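Local coordinates for protein kappa-carrageenase (Zobellia galactanivorans, PDB 5OCR) that probably hydrolyses kappa-carrageenan, a red-algal galactan, this chain being the family 16 glycoside hydrolase domain of a longer protein, at residues G45-N49 with G89-S93; T50-K54 with K252-I256; K54-N60 with T84-I90; A130-Y136 with H165-N171; M160-L164 with I212-V216. All coordinates share one frame; numbering follows the deposited sequence.

Interaction 1. Residues G45-N49 with G89-S93; sequences GNLPN and GIFKS
Asn46 meets Lys92 through its backbone: Lys92 NZ donates to Asn46 O at 2.8 Å, from a position tilted 34° out of the carbonyl plane. Asn46 is the centre of an inverse gamma turn, closed by Leu47 N on Gly45 O at 2.7 Å. Lys92 spans the gap because its chain is extended throughout, with CG trans to the backbone N (chi1 -178°), and its NZ is also bonded to Tyr122 OH. The side chain of Leu47 slides past those of Lys92 and Ile90, running in the opposite direction. Its CD2 rests 4.0 Å from Lys92 CB, against the aliphatic root of that side chain, while its CD1 lies 3.9 Å from Ile90 CG2. Pro48 and Ile90 then reach toward each other tip to tip; Pro48 CD and Ile90 CD1 are 3.4 Å apart, tighter than usual carbon contact. A methionine in place of Lys92 would probably leave Asn46 O and Tyr122 OH without their shared nitrogen partner. Loop 45-49 thus packs on the side of strand 86-97 that bears Ile90 and Lys92. Strand 115-122 touches Pro48 through Trp120 and Tyr122, and strand 233-241 meets Ile90 and Lys92 through Thr236.

Interaction 2. Residues T50-K54 with K252-I256; sequences TSAWK and KNNAI
Ser51 and Asn253 make the direct hydrogen bond of this contact, Ser51 OG donating to Asn253 O at 2.8 Å. The hydroxyl lies in the carbonyl plane with a C=O...donor angle of 153°, a favourable approach. It gets there because OG is folded in between the backbone N and the carbonyl carbon (chi1 46°). A second polar link is indirect: one water donates to Ser51 O and accepts from Ala255 N, each at 2.8 Å. No direct backbone-to-backbone bond joins the two segments, so the loop lies beside strand 252-255 without extending its sheet. Within the loop, Thr50 OG1 donates to Trp53 O at 2.7 Å and closes the bend that carries Ser51 and Ala52 to the strand.

The apolar part centres on Ala52. Its CB sits 3.8 Å from Asn253 CB and 4.4 Å from Ala255 CB, fitting between two alternate side chains of the strand. Lys252 CD, in the conformer given, comes within 3.7 Å of Ser51 OG.

The aromatic part is a single approach. Asn253 ND2 comes to the edge of the Trp53 ring, 4.0 Å from Trp53 CZ3, with amide and ring planes 49° apart. Thr50 CG2 lies over one face of that ring, offset toward the rim, packing the indole on its own loop.

Strand 252-255 pairs antiparallel with strand 246-249, whose Val246 touches both Ala52 and Asn253. Arg242 packs on Trp53 and Asn253, and Trp53 meets Trp55 of strand 54-55 edge-to-face.

Interaction 3. Residues K54-N60 with T84-I90; sequences KWNNQKN and TYFTSGI
Thr84 and Lys54 cross at about a right angle, and both Lys54 NZ and Thr84 OG1 are bonded to Asp81 O. Two residues on, Phe86 O accepts from Lys54 N at 3.2 Å, the first bond of the strand pairing. Thr87 turns OG1 in between its backbone N and carbonyl carbon (chi1 62°), where Asn60 ND2 donates to Thr87 OG1 at 2.9 Å. Ser88 N donates to Lys54 O at 2.7 Å. The Ser88 carbonyl is gripped twice: Asn56 N donates to Ser88 O in the carbonyl plane at 2.9 Å, almost straight at 175°, while Asn60 ND2 reaches Ser88 O at 3.1 Å from above that plane. Thr87 OG1 and Ser88 O both lie close to the plane of the Asn60 amide, and these two bonds fix its rotation. At Gly89 a beta carbon would fall 2.6 Å from Asn60 O, so the close approach of the helical turn probably relies on glycine here. Ile90 N donates to Asn57 OD1 at 2.9 Å. Ile90 CG2 makes a CH-pi contact 3.8 Å from the centroid of the Trp55 six-membered ring, 29° off the normal; that indole's NE1 is bonded to Pro48 O.

The bridges Lys54-Thr87 and Trp55-Ser88 define a short parallel strand pair at strand 86-97 of the beta-jellyroll. It runs into helix 57-60, whose N-cap Asn56 OD1 accepts from Lys59 N.

Interaction 4. Residues A130-Y136 with H165-N171; sequences ANGETVY and HAVVKEN
Val135 and Tyr136 both face Val167, forming a classic beta bulge between antiparallel strands. The evidence lies in one shared acceptor: Val135 N donates to Val167 O at 2.9 Å and Tyr136 N to the same Val167 O at a longer 3.3 Å. Both donors approach from one face of the carbonyl plane, tilted from it by 32° and 24°. Val167 N returns a bond to Tyr136 O at 3.0 Å.

The bulge shifts the register by one residue between the pairs Thr134-Val168 and Tyr136-Val167, and swings Val135 toward the opposite strand. With CG1 trans to the backbone N (chi1 168°), Val135 lays its CB and CG1 against Val167 CG1, the Val135 CB to Val167 CG1 distance being 3.7 Å, while CG2 meets Lys169 CB at 4.0 Å. A glycine here would probably open a gap between Val167 CG1 and Lys169 CB and give the bulged backbone more freedom to turn.

Strands 134-144 and 159-170 are antiparallel neighbours in the beta-jellyroll, and the chain turns a corner at Val135. Before that corner, Lys169 N donates to Glu133 O at 2.9 Å, and Gly132 N to Lys169 O at 2.8 Å. A type II turn from Ala130 to Glu133, with Gly132 at positive phi, brings Ala130 O over the bent aliphatic chain of Lys169. The far end of that lysine is tethered elsewhere, NZ bonding to Tyr127 O and Val129 O. Asn131 OD1, at the tip of the turn, takes a weak bond from Asn171 N.

Interaction 5. Residues M160-L164 with I212-V216; sequences MDLNL and IIWYV
Leu162 O sits 3.1 Å above the plane of the Trp214 ring, offset toward its rim, while accepting a hydrogen bond from Asn188 ND2. Trp214 NE1 is likewise bonded elsewhere, to Asp140 O. Between the two segments there is no hydrogen bond.

Trp214 CG stands beside its backbone N, opposite the carbonyl carbon (chi1 -71°), which lays the indole against Leu162. Leu162 CB makes a CH-pi contact 3.9 Å from the centroid of the Trp214 five-membered ring, 26° off the normal. Ile212 CG2, from the same strand as the indole, lies over the opposite face, and Leu164 CG is in plane at the edge, with Leu164 CD2 3.6 Å from Trp214 CZ2. Leu164 and Ile212 meet tip to tip, Leu164 CD2 to Ile212 CD1 being 3.8 Å. At the other end Met160 SD lies 4.3 Å from Val216 CG2.

The segments run 168° apart, with the CA atoms of Leu162 and Trp214 7.6 Å from each other; side chains and the Leu162 carbonyl fill the space. This spacing, without strand pairing, is consistent with two facing layers of the beta-jellyroll. The chemistry implies cohesion mainly by apolar burial, while Asp140 and Asn188 probably offset the cost of burying the indole N-H and leucine carbonyl.

Interactions 1, 2 and 3 gather at one region: loop 45-53 runs into strand 54-55, and interactions 1 and 3 share Gly89 and Ile90 on strand 86-97, their centres about 10 Å apart. Interactions 2 and 3 share Lys54, with centres about 12 Å apart, and Thr84 CG2 packs on Ser51 and Ala52 between them. Interactions 4 and 5 both use strand 159-170, their centres about 22 Å apart, and interaction 5 lies across the chain's centre from interactions 1, 2 and 3. Along the sequence, interaction 2 closes a long loop within which interactions 3, 4 and 5 are nested, so an early loop and a late hairpin come together around much of the jellyroll.

Interaction 1. Residues G45-N49 with G89-S93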
# COMPACT_ATOMS: atom_id res chain seq x y z
N GLY A 45 17.37 -0.44 0.57
CA GLY A 45 17.89 0.71 1.27
C GLY A 45 16.78 1.66 1.61
O GLY A 45 16.17 1.60 2.69
N ASN A 46 16.44 2.48 0.67
CA ASN A 46 15.48 3.51 0.89
C ASN A 46 14.02 2.98 0.91
O ASN A 46 13.18 3.46 0.16
CB ASN A 46 15.75 4.51 -0.23
CG ASN A 46 17.25 4.80 -0.35
OD1 ASN A 46 17.85 5.32 0.58
ND2 ASN A 46 17.85 4.41 -1.45
N LEU A 47 13.71 2.01 1.78
CA LEU A 47 12.34 1.34 1.79
C LEU A 47 11.61 1.66 3.09
O LEU A 47 12.28 2.04 4.07
CB LEU A 47 12.48 -0.19 1.58
CG LEU A 47 13.13 -0.56 0.24
CD1 LEU A 47 13.41 -2.05 0.15
CD2 LEU A 47 12.26 -0.07 -0.94
N PRO A 48 10.25 1.49 3.15
CA PRO A 48 9.55 1.89 4.38
C PRO A 48 10.08 1.23 5.63
O PRO A 48 10.47 0.04 5.63
CB PRO A 48 8.07 1.46 4.18
CG PRO A 48 7.94 1.02 2.78
CD PRO A 48 9.29 1.08 2.10
N ASN A 49 10.14 2.05 6.68
CA ASN A 49 10.32 1.54 8.06
C ASN A 49 9.21 0.56 8.36
O ASN A 49 8.05 0.86 8.15
CB ASN A 49 10.31 2.73 9.03
CG ASN A 49 11.63 3.47 9.01
OD1 ASN A 49 12.70 2.85 8.90
ND2 ASN A 49 11.57 4.81 9.12
N GLY A 89 8.19 -8.33 -0.07
CA GLY A 89 8.69 -7.71 -1.32
C GLY A 89 7.96 -6.41 -1.62
O GLY A 89 6.81 -6.23 -1.16
N ILE A 90 8.59 -5.49 -2.36
CA ILE A 90 8.05 -4.14 -2.51
C ILE A 90 8.57 -3.51 -3.79
O ILE A 90 9.74 -3.66 -4.06
CB ILE A 90 8.33 -3.24 -1.30
CG1 ILE A 90 7.90 -1.77 -1.58
CG2 ILE A 90 9.82 -3.29 -0.88
CD1 ILE A 90 7.82 -0.91 -0.28
N PHE A 91 7.68 -2.92 -4.59
CA PHE A 91 8.09 -2.02 -5.64
C PHE A 91 7.88 -0.60 -5.18
O PHE A 91 6.72 -0.20 -4.89
CB PHE A 91 7.22 -2.20 -6.91
CG PHE A 91 7.52 -3.44 -7.66
CD1 PHE A 91 8.64 -3.51 -8.49
CD2 PHE A 91 6.67 -4.51 -7.59
CE1 PHE A 91 8.91 -4.70 -9.21
CE2 PHE A 91 6.93 -5.65 -8.35
CZ PHE A 91 8.07 -5.75 -9.15
N LYS A 92 8.97 0.14 -5.01
CA LYS A 92 8.92 1.60 -4.60
C LYS A 92 9.59 2.41 -5.66
O LYS A 92 10.80 2.21 -5.96
CB LYS A 92 9.58 1.81 -3.26
CG LYS A 92 9.46 3.31 -2.86
CD LYS A 92 10.31 3.53 -1.57
CE LYS A 92 10.26 5.06 -1.35
NZ LYS A 92 11.10 5.33 -0.11
N SER A 93 8.86 3.32 -6.31
CA SER A 93 9.51 4.11 -7.38
C SER A 93 10.64 5.02 -6.82
O SER A 93 10.48 5.68 -5.75
CB SER A 93 8.53 4.93 -8.20
OG SER A 93 7.89 5.93 -7.37

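Interaction 2. Residues T50-K54 with K252-I256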
# COMPACT_ATOMS: atom_id res chain seq x y z
N THR A 50 9.55 -0.67 8.70
CA THR A 50 8.53 -1.62 9.07
C THR A 50 9.07 -2.17 10.34
O THR A 50 10.27 -2.51 10.42
CB THR A 50 8.40 -2.73 8.03
OG1 THR A 50 9.72 -3.07 7.59
CG2 THR A 50 7.66 -2.20 6.79
N SER A 51 8.23 -2.21 11.35
CA SER A 51 8.72 -2.66 12.65
C SER A 51 8.47 -4.16 12.77
O SER A 51 9.09 -4.83 13.61
CB SER A 51 8.05 -1.86 13.78
OG SER A 51 6.65 -1.76 13.56
N ALA A 52 7.60 -4.67 11.89
CA ALA A 52 7.16 -6.02 11.97
C ALA A 52 7.69 -7.00 10.98
O ALA A 52 7.40 -8.17 11.11
CB ALA A 52 5.61 -6.13 12.09
N TRP A 53 8.43 -6.57 9.92
CA TRP A 53 9.04 -7.51 8.99
C TRP A 53 10.10 -6.78 8.24
O TRP A 53 10.19 -5.59 8.45
CB TRP A 53 7.99 -8.07 8.01
CG TRP A 53 7.41 -7.04 7.06
CD1 TRP A 53 7.88 -6.75 5.77
CD2 TRP A 53 6.24 -6.17 7.26
NE1 TRP A 53 7.12 -5.77 5.19
CE2 TRP A 53 6.09 -5.40 6.00
CE3 TRP A 53 5.36 -5.91 8.33
CZ2 TRP A 53 5.10 -4.37 5.86
CZ3 TRP A 53 4.37 -4.93 8.18
CH2 TRP A 53 4.23 -4.20 6.97
N LYS A 54 10.88 -7.44 7.41
CA LYS A 54 11.88 -6.78 6.57
C LYS A 54 11.66 -7.04 5.07
O LYS A 54 10.92 -7.95 4.69
CB LYS A 54 13.27 -7.29 6.94
CG LYS A 54 13.66 -6.56 8.25
CD LYS A 54 14.84 -7.12 8.96
CE LYS A 54 15.19 -6.16 10.11
NZ LYS A 54 14.11 -6.15 11.12
N LYS A 252 1.71 1.05 16.18
CA LYS A 252 2.57 0.25 15.30
C LYS A 252 2.34 -1.26 15.44
O LYS A 252 2.04 -1.79 16.53
CB LYS A 252 4.07 0.60 15.44
CG LYS A 252 4.66 0.36 16.82
CD LYS A 252 6.13 0.01 16.73
CE LYS A 252 6.68 -0.24 18.12
NZ LYS A 252 5.63 -0.84 18.99
N ASN A 253 2.45 -1.94 14.29
CA ASN A 253 2.52 -3.37 14.22
C ASN A 253 3.73 -3.88 15.08
O ASN A 253 4.86 -3.42 14.88
CB ASN A 253 2.67 -3.81 12.74
CG ASN A 253 1.42 -3.54 11.91
OD1 ASN A 253 0.55 -2.80 12.33
ND2 ASN A 253 1.33 -4.17 10.72
N ASN A 254 3.49 -4.77 16.03
CA ASN A 254 4.61 -5.46 16.71
C ASN A 254 4.67 -6.89 16.20
O ASN A 254 3.65 -7.58 16.20
CB ASN A 254 4.41 -5.50 18.21
CG ASN A 254 4.47 -4.11 18.82
OD1 ASN A 254 5.29 -3.85 19.70
ND2 ASN A 254 3.63 -3.19 18.31
N ALA A 255 5.84 -7.34 15.79
CA ALA A 255 5.94 -8.76 15.40
C ALA A 255 5.50 -9.79 16.47
O ALA A 255 5.78 -9.59 17.65
CB ALA A 255 7.33 -9.09 14.89
N ILE A 256 4.80 -10.86 16.07
CA ILE A 256 4.48 -12.03 16.98
C ILE A 256 5.36 -13.19 16.51
O ILE A 256 5.49 -13.45 15.32
CB ILE A 256 2.97 -12.38 16.86
CG1 ILE A 256 2.14 -11.12 17.21
CG2 ILE A 256 2.59 -13.66 17.62
CD1 ILE A 256 0.69 -11.37 17.51
O HOH W 1 8.08 -5.72 16.11

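Interaction 3. Residues K54-N60 with T84-I90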
# COMPACT_ATOMS: atom_id res chain seq x y z
N LYS A 54 10.88 -7.44 7.41
CA LYS A 54 11.88 -6.78 6.57
C LYS A 54 11.66 -7.04 5.07
O LYS A 54 10.92 -7.95 4.69
CB LYS A 54 13.27 -7.29 6.94
CG LYS A 54 13.66 -6.56 8.25
CD LYS A 54 14.84 -7.12 8.96
CE LYS A 54 15.19 -6.16 10.11
NZ LYS A 54 14.11 -6.15 11.12
N TRP A 55 12.33 -6.26 4.25
CA TRP A 55 12.20 -6.43 2.82
C TRP A 55 13.33 -7.21 2.32
O TRP A 55 14.47 -7.01 2.81
CB TRP A 55 12.20 -5.05 2.14
CG TRP A 55 11.17 -4.14 2.69
CD1 TRP A 55 11.36 -2.98 3.47
CD2 TRP A 55 9.70 -4.24 2.49
NE1 TRP A 55 10.17 -2.35 3.71
CE2 TRP A 55 9.11 -3.12 3.21
CE3 TRP A 55 8.86 -5.16 1.82
CZ2 TRP A 55 7.73 -2.89 3.24
CZ3 TRP A 55 7.48 -4.92 1.84
CH2 TRP A 55 6.92 -3.84 2.58
N ASN A 56 13.09 -8.10 1.39
CA ASN A 56 14.15 -8.79 0.64
C ASN A 56 13.71 -8.96 -0.80
O ASN A 56 13.20 -10.02 -1.24
CB ASN A 56 14.52 -10.18 1.29
CG ASN A 56 15.79 -10.79 0.65
OD1 ASN A 56 16.17 -10.42 -0.46
ND2 ASN A 56 16.38 -11.76 1.32
N ASN A 57 13.92 -7.90 -1.58
CA ASN A 57 13.50 -7.90 -2.95
C ASN A 57 14.24 -8.92 -3.84
O ASN A 57 13.67 -9.42 -4.78
CB ASN A 57 13.57 -6.47 -3.53
CG ASN A 57 12.38 -5.63 -3.06
OD1 ASN A 57 11.38 -6.19 -2.65
ND2 ASN A 57 12.52 -4.34 -3.02
N GLN A 58 15.47 -9.26 -3.48
CA GLN A 58 16.18 -10.30 -4.26
C GLN A 58 15.45 -11.62 -4.19
O GLN A 58 15.30 -12.30 -5.21
CB GLN A 58 17.62 -10.47 -3.77
CG GLN A 58 18.43 -11.55 -4.49
CD GLN A 58 18.46 -11.36 -6.03
OE1 GLN A 58 18.44 -10.23 -6.56
NE2 GLN A 58 18.43 -12.47 -6.75
N LYS A 59 14.90 -11.93 -3.02
CA LYS A 59 14.28 -13.24 -2.81
C LYS A 59 12.77 -13.22 -2.98
O LYS A 59 12.16 -14.26 -3.29
CB LYS A 59 14.68 -13.74 -1.42
CG LYS A 59 16.14 -14.16 -1.42
CD LYS A 59 16.30 -15.28 -2.43
CE LYS A 59 17.51 -16.10 -2.12
NZ LYS A 59 18.62 -15.13 -1.97
N ASN A 60 12.20 -12.03 -2.87
CA ASN A 60 10.72 -11.93 -2.77
C ASN A 60 9.98 -11.21 -3.87
O ASN A 60 8.72 -10.99 -3.76
CB ASN A 60 10.38 -11.32 -1.43
CG ASN A 60 10.86 -12.16 -0.28
OD1 ASN A 60 11.13 -13.34 -0.46
ND2 ASN A 60 10.93 -11.60 0.88
N THR A 84 12.27 -9.46 13.92
CA THR A 84 11.21 -9.83 12.98
C THR A 84 11.46 -11.22 12.38
O THR A 84 12.61 -11.71 12.37
CB THR A 84 11.08 -8.80 11.84
OG1 THR A 84 12.23 -8.76 11.00
CG2 THR A 84 10.87 -7.41 12.44
N TYR A 85 10.35 -11.84 11.96
CA TYR A 85 10.34 -13.30 11.62
C TYR A 85 9.98 -13.61 10.16
O TYR A 85 10.01 -14.77 9.71
CB TYR A 85 9.38 -14.06 12.54
CG TYR A 85 9.75 -14.00 13.99
CD1 TYR A 85 10.54 -14.99 14.54
CD2 TYR A 85 9.35 -12.91 14.79
CE1 TYR A 85 10.88 -14.95 15.86
CE2 TYR A 85 9.66 -12.88 16.12
CZ TYR A 85 10.46 -13.88 16.62
OH TYR A 85 10.86 -13.88 17.94
N PHE A 86 9.60 -12.57 9.42
CA PHE A 86 9.25 -12.66 7.97
C PHE A 86 9.98 -11.62 7.11
O PHE A 86 10.36 -10.56 7.60
CB PHE A 86 7.77 -12.38 7.88
CG PHE A 86 6.94 -13.41 8.54
CD1 PHE A 86 6.49 -14.54 7.81
CD2 PHE A 86 6.66 -13.32 9.93
CE1 PHE A 86 5.72 -15.53 8.46
CE2 PHE A 86 5.92 -14.32 10.57
CZ PHE A 86 5.45 -15.41 9.84
N THR A 87 10.07 -11.91 5.79
CA THR A 87 10.48 -10.91 4.82
C THR A 87 9.43 -10.78 3.75
O THR A 87 8.73 -11.76 3.44
CB THR A 87 11.90 -11.20 4.20
OG1 THR A 87 11.89 -12.46 3.48
CG2 THR A 87 12.97 -11.20 5.36
N SER A 88 9.43 -9.62 3.14
CA SER A 88 8.49 -9.38 2.06
C SER A 88 9.07 -8.72 0.85
O SER A 88 10.30 -8.61 0.69
CB SER A 88 7.24 -8.70 2.63
OG SER A 88 6.19 -8.76 1.64
N GLY A 89 8.19 -8.33 -0.07
CA GLY A 89 8.69 -7.71 -1.32
C GLY A 89 7.96 -6.41 -1.62
O GLY A 89 6.81 -6.23 -1.16
N ILE A 90 8.59 -5.49 -2.36
CA ILE A 90 8.05 -4.14 -2.51
C ILE A 90 8.57 -3.51 -3.79
O ILE A 90 9.74 -3.66 -4.06
CB ILE A 90 8.33 -3.24 -1.30
CG1 ILE A 90 7.90 -1.77 -1.58
CG2 ILE A 90 9.82 -3.29 -0.88
CD1 ILE A 90 7.82 -0.91 -0.28

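Interaction 4. Residues A130-Y136 with H165-N171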
# COMPACT_ATOMS: atom_id res chain seq x y z
N ALA A 130 6.91 24.29 9.17
CA ALA A 130 6.35 25.24 10.09
C ALA A 130 5.08 24.70 10.75
O ALA A 130 4.53 23.66 10.33
CB ALA A 130 6.05 26.53 9.34
N ASN A 131 4.64 25.38 11.85
CA ASN A 131 3.45 24.96 12.55
C ASN A 131 2.25 24.81 11.59
O ASN A 131 1.94 25.67 10.81
CB ASN A 131 3.09 26.00 13.63
CG ASN A 131 2.07 25.51 14.61
OD1 ASN A 131 2.12 24.35 15.06
ND2 ASN A 131 1.20 26.38 15.01
N GLY A 132 1.60 23.66 11.66
CA GLY A 132 0.38 23.43 10.90
C GLY A 132 0.71 22.80 9.53
O GLY A 132 -0.22 22.40 8.78
N GLU A 133 2.00 22.77 9.17
CA GLU A 133 2.35 22.25 7.87
C GLU A 133 2.48 20.75 7.90
O GLU A 133 2.64 20.16 8.98
CB GLU A 133 3.64 22.91 7.35
CG GLU A 133 3.51 24.44 7.12
CD GLU A 133 2.33 24.90 6.26
OE1 GLU A 133 1.72 24.11 5.51
OE2 GLU A 133 1.99 26.11 6.34
N THR A 134 2.49 20.12 6.72
CA THR A 134 2.54 18.63 6.64
C THR A 134 3.96 18.15 6.73
O THR A 134 4.78 18.62 5.97
CB THR A 134 1.97 18.23 5.27
OG1 THR A 134 0.61 18.66 5.19
CG2 THR A 134 1.98 16.66 5.08
N VAL A 135 4.22 17.24 7.66
CA VAL A 135 5.52 16.56 7.84
C VAL A 135 5.56 15.33 6.92
O VAL A 135 6.60 15.02 6.37
CB VAL A 135 5.55 16.14 9.34
CG1 VAL A 135 6.68 15.15 9.67
CG2 VAL A 135 5.65 17.41 10.19
N TYR A 136 4.43 14.63 6.81
CA TYR A 136 4.44 13.34 6.12
C TYR A 136 3.06 13.19 5.47
O TYR A 136 2.04 13.51 6.10
CB TYR A 136 4.60 12.24 7.17
CG TYR A 136 4.34 10.80 6.62
CD1 TYR A 136 5.30 10.17 5.87
CD2 TYR A 136 3.12 10.14 6.86
CE1 TYR A 136 5.11 8.83 5.40
CE2 TYR A 136 2.92 8.82 6.45
CZ TYR A 136 3.87 8.21 5.64
OH TYR A 136 3.67 6.87 5.19
N HIS A 165 -3.33 9.13 5.41
CA HIS A 165 -2.59 9.24 6.69
C HIS A 165 -1.70 10.46 6.53
O HIS A 165 -1.21 10.74 5.45
CB HIS A 165 -1.66 8.06 6.94
CG HIS A 165 -2.34 6.73 7.01
ND1 HIS A 165 -2.57 6.08 8.21
CD2 HIS A 165 -2.86 5.92 6.00
CE1 HIS A 165 -3.20 4.91 7.95
NE2 HIS A 165 -3.36 4.81 6.59
N ALA A 166 -1.54 11.20 7.62
CA ALA A 166 -0.52 12.27 7.60
C ALA A 166 0.09 12.51 8.97
O ALA A 166 -0.42 12.13 9.97
CB ALA A 166 -1.15 13.59 7.14
N VAL A 167 1.22 13.24 9.00
CA VAL A 167 1.69 13.80 10.27
C VAL A 167 1.74 15.29 10.00
O VAL A 167 2.15 15.69 8.92
CB VAL A 167 3.16 13.34 10.51
CG1 VAL A 167 3.79 14.03 11.75
CG2 VAL A 167 3.16 11.82 10.71
N VAL A 168 1.24 16.08 10.96
CA VAL A 168 1.14 17.55 10.82
C VAL A 168 1.92 18.15 11.96
O VAL A 168 1.81 17.63 13.10
CB VAL A 168 -0.33 17.94 10.84
CG1 VAL A 168 -0.48 19.48 10.85
CG2 VAL A 168 -0.94 17.40 9.57
N LYS A 169 2.71 19.22 11.71
CA LYS A 169 3.44 19.81 12.82
C LYS A 169 2.48 20.59 13.73
O LYS A 169 1.66 21.41 13.26
CB LYS A 169 4.61 20.66 12.30
CG LYS A 169 4.98 21.79 13.26
CD LYS A 169 6.44 22.11 13.28
CE LYS A 169 7.29 20.95 13.74
NZ LYS A 169 8.56 21.41 13.18
N GLU A 170 2.51 20.26 15.05
CA GLU A 170 1.66 20.96 16.05
C GLU A 170 2.43 21.16 17.33
O GLU A 170 2.90 20.17 17.88
CB GLU A 170 0.35 20.24 16.42
CG GLU A 170 -0.61 20.01 15.28
CD GLU A 170 -1.90 19.31 15.75
OE1 GLU A 170 -2.04 18.92 16.94
OE2 GLU A 170 -2.77 19.13 14.87
N ASN A 171 2.57 22.43 17.73
CA ASN A 171 3.27 22.82 19.00
C ASN A 171 4.59 22.13 19.08
O ASN A 171 4.97 21.60 20.15
CB ASN A 171 2.48 22.43 20.25
CG ASN A 171 1.06 22.89 20.19
OD1 ASN A 171 0.80 24.10 20.07
ND2 ASN A 171 0.12 21.94 20.28

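Interaction 5. Residues M160-L164 with I212-V216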
# COMPACT_ATOMS: atom_id res chain seq x y z
N MET A 160 -12.40 -3.69 1.77
CA MET A 160 -11.08 -3.04 1.60
C MET A 160 -11.04 -1.65 2.15
O MET A 160 -12.06 -1.02 2.38
CB MET A 160 -10.62 -3.11 0.14
CG MET A 160 -11.48 -2.23 -0.74
SD MET A 160 -11.24 -2.71 -2.50
CE MET A 160 -11.80 -4.39 -2.66
N ASP A 161 -9.81 -1.18 2.38
CA ASP A 161 -9.62 0.14 2.96
C ASP A 161 -8.83 0.99 2.00
O ASP A 161 -7.96 0.49 1.28
CB ASP A 161 -8.79 -0.02 4.22
CG ASP A 161 -9.50 -0.92 5.24
OD1 ASP A 161 -10.65 -0.57 5.56
OD2 ASP A 161 -8.96 -1.99 5.65
N LEU A 162 -9.17 2.27 1.97
CA LEU A 162 -8.65 3.19 0.99
C LEU A 162 -8.33 4.48 1.75
O LEU A 162 -8.82 5.53 1.41
CB LEU A 162 -9.57 3.41 -0.24
CG LEU A 162 -10.21 2.13 -0.83
CD1 LEU A 162 -11.60 1.85 -0.21
CD2 LEU A 162 -10.44 2.41 -2.30
N ASN A 163 -7.38 4.45 2.70
CA ASN A 163 -7.29 5.52 3.71
C ASN A 163 -6.21 6.55 3.46
O ASN A 163 -5.34 6.28 2.66
CB ASN A 163 -6.91 4.87 5.05
CG ASN A 163 -8.03 4.01 5.56
OD1 ASN A 163 -9.19 4.28 5.27
ND2 ASN A 163 -7.72 3.07 6.39
N LEU A 164 -6.37 7.73 4.05
CA LEU A 164 -5.30 8.73 4.04
C LEU A 164 -4.63 8.82 5.40
O LEU A 164 -5.29 8.69 6.43
CB LEU A 164 -5.90 10.12 3.85
CG LEU A 164 -6.58 10.28 2.48
CD1 LEU A 164 -7.47 11.53 2.42
CD2 LEU A 164 -5.64 10.17 1.32
N ILE A 212 -9.15 14.12 -3.64
CA ILE A 212 -8.51 12.82 -3.94
C ILE A 212 -9.74 11.88 -4.21
O ILE A 212 -10.68 11.85 -3.45
CB ILE A 212 -7.72 12.27 -2.74
CG1 ILE A 212 -6.53 13.23 -2.41
CG2 ILE A 212 -7.14 10.86 -3.06
CD1 ILE A 212 -6.13 13.13 -0.93
N ILE A 213 -9.67 11.14 -5.33
CA ILE A 213 -10.83 10.32 -5.70
C ILE A 213 -10.30 8.91 -5.96
O ILE A 213 -9.35 8.74 -6.73
CB ILE A 213 -11.47 10.89 -7.01
CG1 ILE A 213 -11.75 12.42 -6.78
CG2 ILE A 213 -12.80 10.13 -7.30
CD1 ILE A 213 -11.69 13.20 -8.08
N TRP A 214 -10.98 7.91 -5.44
CA TRP A 214 -10.54 6.51 -5.62
C TRP A 214 -11.49 5.72 -6.47
O TRP A 214 -12.76 5.92 -6.39
CB TRP A 214 -10.55 5.86 -4.26
CG TRP A 214 -9.51 6.23 -3.23
CD1 TRP A 214 -8.38 5.49 -2.88
CD2 TRP A 214 -9.48 7.43 -2.38
NE1 TRP A 214 -7.65 6.12 -1.89
CE2 TRP A 214 -8.32 7.26 -1.49
CE3 TRP A 214 -10.34 8.54 -2.19
CZ2 TRP A 214 -7.99 8.22 -0.54
CZ3 TRP A 214 -10.01 9.48 -1.26
CH2 TRP A 214 -8.86 9.33 -0.42
N TYR A 215 -10.93 4.82 -7.25
CA TYR A 215 -11.73 4.01 -8.19
C TYR A 215 -11.42 2.54 -8.06
O TYR A 215 -10.30 2.13 -7.84
CB TYR A 215 -11.37 4.41 -9.63
CG TYR A 215 -11.61 5.88 -9.92
CD1 TYR A 215 -10.61 6.83 -9.69
CD2 TYR A 215 -12.86 6.29 -10.44
CE1 TYR A 215 -10.85 8.22 -10.00
CE2 TYR A 215 -13.12 7.67 -10.71
CZ TYR A 215 -12.08 8.57 -10.52
OH TYR A 215 -12.35 9.92 -10.78
N VAL A 216 -12.42 1.68 -8.16
CA VAL A 216 -12.16 0.22 -8.20
C VAL A 216 -12.84 -0.27 -9.46
O VAL A 216 -14.08 -0.06 -9.63
CB VAL A 216 -12.64 -0.53 -6.92
CG1 VAL A 216 -12.49 -2.07 -7.04
CG2 VAL A 216 -11.94 0.06 -5.72